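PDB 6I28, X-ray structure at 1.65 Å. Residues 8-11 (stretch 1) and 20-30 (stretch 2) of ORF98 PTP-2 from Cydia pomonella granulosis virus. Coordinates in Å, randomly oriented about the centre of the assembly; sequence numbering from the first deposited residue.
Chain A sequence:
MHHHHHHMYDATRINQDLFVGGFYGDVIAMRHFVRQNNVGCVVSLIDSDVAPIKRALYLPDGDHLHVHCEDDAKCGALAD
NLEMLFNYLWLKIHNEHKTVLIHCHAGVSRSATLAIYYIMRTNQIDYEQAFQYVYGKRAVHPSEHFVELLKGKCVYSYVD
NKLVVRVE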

# COMPACT_ATOMS: atom_id res chain seq x y z
N MET A 8 -9.26 -17.19 6.60
CA MET A 8 -9.92 -16.58 5.42
C MET A 8 -10.02 -15.05 5.58
O MET A 8 -10.97 -14.41 5.09
CB MET A 8 -11.29 -17.19 5.20
CG MET A 8 -12.12 -17.32 6.45
SD MET A 8 -12.81 -15.75 6.99
CE MET A 8 -12.80 -15.93 8.77
N TYR A 9 -9.05 -14.43 6.25
CA TYR A 9 -8.90 -12.99 6.14
C TYR A 9 -8.55 -12.67 4.69
O TYR A 9 -7.73 -13.35 4.07
CB TYR A 9 -7.86 -12.48 7.14
CG TYR A 9 -7.42 -11.07 6.91
CD1 TYR A 9 -8.25 -9.99 7.16
CD2 TYR A 9 -6.16 -10.82 6.41
CE1 TYR A 9 -7.79 -8.68 6.91
CE2 TYR A 9 -5.73 -9.55 6.12
CZ TYR A 9 -6.53 -8.47 6.39
OH TYR A 9 -6.07 -7.18 6.10
N ASP A 10 -9.21 -11.65 4.13
CA ASP A 10 -9.11 -11.35 2.71
C ASP A 10 -7.94 -10.40 2.49
O ASP A 10 -8.06 -9.16 2.58
CB ASP A 10 -10.42 -10.77 2.19
CG ASP A 10 -10.26 -10.14 0.81
OD1 ASP A 10 -9.68 -10.82 -0.08
OD2 ASP A 10 -10.67 -8.96 0.64
N ALA A 11 -6.80 -11.02 2.18
CA ALA A 11 -5.60 -10.34 1.75
C ALA A 11 -4.85 -11.24 0.78
O ALA A 11 -4.94 -12.47 0.83
CB ALA A 11 -4.74 -9.98 2.95
N VAL A 20 -1.68 -7.04 0.19
CA VAL A 20 -2.75 -6.05 0.20
C VAL A 20 -4.07 -6.72 0.61
O VAL A 20 -4.41 -7.82 0.14
CB VAL A 20 -2.94 -5.38 -1.17
CG1 VAL A 20 -4.19 -4.55 -1.13
CG2 VAL A 20 -1.75 -4.63 -1.57
N GLY A 21 -4.81 -6.09 1.51
CA GLY A 21 -6.08 -6.64 1.92
C GLY A 21 -6.98 -5.62 2.56
O GLY A 21 -6.71 -4.41 2.54
N GLY A 22 -8.06 -6.13 3.14
CA GLY A 22 -9.06 -5.27 3.73
C GLY A 22 -9.12 -5.38 5.24
O GLY A 22 -8.12 -5.70 5.88
N PHE A 23 -10.28 -5.12 5.81
CA PHE A 23 -10.54 -5.29 7.23
C PHE A 23 -12.05 -5.33 7.40
O PHE A 23 -12.76 -4.42 6.94
CB PHE A 23 -9.89 -4.19 8.11
CG PHE A 23 -10.20 -4.39 9.58
CD1 PHE A 23 -9.65 -5.47 10.26
CD2 PHE A 23 -11.05 -3.54 10.27
CE1 PHE A 23 -9.95 -5.72 11.59
CE2 PHE A 23 -11.35 -3.77 11.60
CZ PHE A 23 -10.80 -4.89 12.25
N TYR A 24 -12.54 -6.36 8.09
CA TYR A 24 -13.98 -6.61 8.16
C TYR A 24 -14.43 -6.85 9.59
O TYR A 24 -15.53 -7.37 9.80
CB TYR A 24 -14.37 -7.80 7.27
CG TYR A 24 -13.77 -7.69 5.91
CD1 TYR A 24 -14.46 -7.06 4.88
CD2 TYR A 24 -12.50 -8.17 5.66
CE1 TYR A 24 -13.88 -6.92 3.62
CE2 TYR A 24 -11.91 -8.02 4.41
CZ TYR A 24 -12.62 -7.41 3.40
OH TYR A 24 -12.05 -7.28 2.15
N GLY A 25 -13.62 -6.44 10.56
CA GLY A 25 -14.02 -6.44 11.95
C GLY A 25 -13.65 -7.69 12.70
O GLY A 25 -14.02 -7.83 13.88
N ASP A 26 -12.94 -8.62 12.05
CA ASP A 26 -12.44 -9.83 12.70
C ASP A 26 -10.93 -9.68 12.82
O ASP A 26 -10.16 -10.05 11.92
CB ASP A 26 -12.85 -11.08 11.95
CG ASP A 26 -12.39 -12.34 12.64
OD1 ASP A 26 -11.61 -12.28 13.63
OD2 ASP A 26 -12.79 -13.42 12.18
N VAL A 27 -10.49 -9.14 13.94
CA VAL A 27 -9.06 -8.99 14.10
C VAL A 27 -8.40 -10.34 14.31
O VAL A 27 -7.19 -10.47 14.08
CB VAL A 27 -8.73 -8.05 15.27
CG1 VAL A 27 -9.24 -6.65 14.98
CG2 VAL A 27 -9.35 -8.55 16.55
N ILE A 28 -9.14 -11.35 14.77
CA ILE A 28 -8.55 -12.67 15.03
C ILE A 28 -8.16 -13.34 13.73
O ILE A 28 -7.05 -13.89 13.60
CB ILE A 28 -9.52 -13.56 15.84
CG1 ILE A 28 -9.82 -12.91 17.19
CG2 ILE A 28 -8.92 -14.93 16.04
CD1 ILE A 28 -8.64 -12.84 18.13
N ALA A 29 -9.06 -13.32 12.75
CA ALA A 29 -8.69 -13.77 11.41
C ALA A 29 -7.48 -13.01 10.87
O ALA A 29 -6.55 -13.61 10.32
CB ALA A 29 -9.90 -13.61 10.48
N MET A 30 -7.45 -11.69 11.02
CA MET A 30 -6.33 -10.89 10.55
C MET A 30 -5.05 -11.28 11.27
O MET A 30 -4.01 -11.45 10.65
CB MET A 30 -6.64 -9.43 10.77
CG MET A 30 -5.58 -8.51 10.25
SD MET A 30 -5.89 -6.81 10.75
CE MET A 30 -4.85 -5.99 9.63
O HOH W 1 -7.41 -15.66 8.46

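How do the two backbones meet? Ala 11 and Gly 21 form an antiparallel, non-hydrogen-bonded bridge, their CA atoms 3.7 Å apart. The hydrogen bond beside it runs from Gly 22 N to Asp 10 O, 3.1 Å long and close to straight at 159°, while Ala 11 CA approaches Val 20 O at 3.2 Å in a CA-H...O contact. From there the second stretch loops away and returns as the start of a helix, so that it meets the first stretch again at Ala 29, whose CA lies 5.3 Å from that of Tyr 9.

Why does glycine suit position 21? A CB on Gly 21 would point to the same face of the sheet as that of Ala 11 and would lie 2.4 Å from Ala 11 CB and 2.6 Å from Asp 10 O, both clashes. The bare CA allows the close pairing.

What does Tyr 9 do between loop and helix? Its CA-to-CB bond points toward the second stretch, the residue is buried, and its hydroxyl gives a short hydrogen bond, 2.5 Å from Tyr 9 OH to Gly 22 O, at the ring edge. Met 30 covers one face: its CG sits 4.1 Å from the ring centroid, only 14° off the normal, a CH-pi contact. Nearer the backbone, Tyr 9 CB packs 4.1 Å from Ala 29 CB, and water 1 links the two stretches, accepting from Tyr 9 N at 3.0 Å and donating to Ala 29 O at 2.9 Å.

How is the loop before the helix held? Tyr 24 leaves its backbone sideways, but its end reaches back, and Tyr 24 OH donates to Asp 10 OD2 at 2.6 Å. Asp 26 caps the helix: its OD1 accepts from Ala 29 N at 2.9 Å with good geometry and, more weakly, from Ile 28 N, also at 2.9 Å.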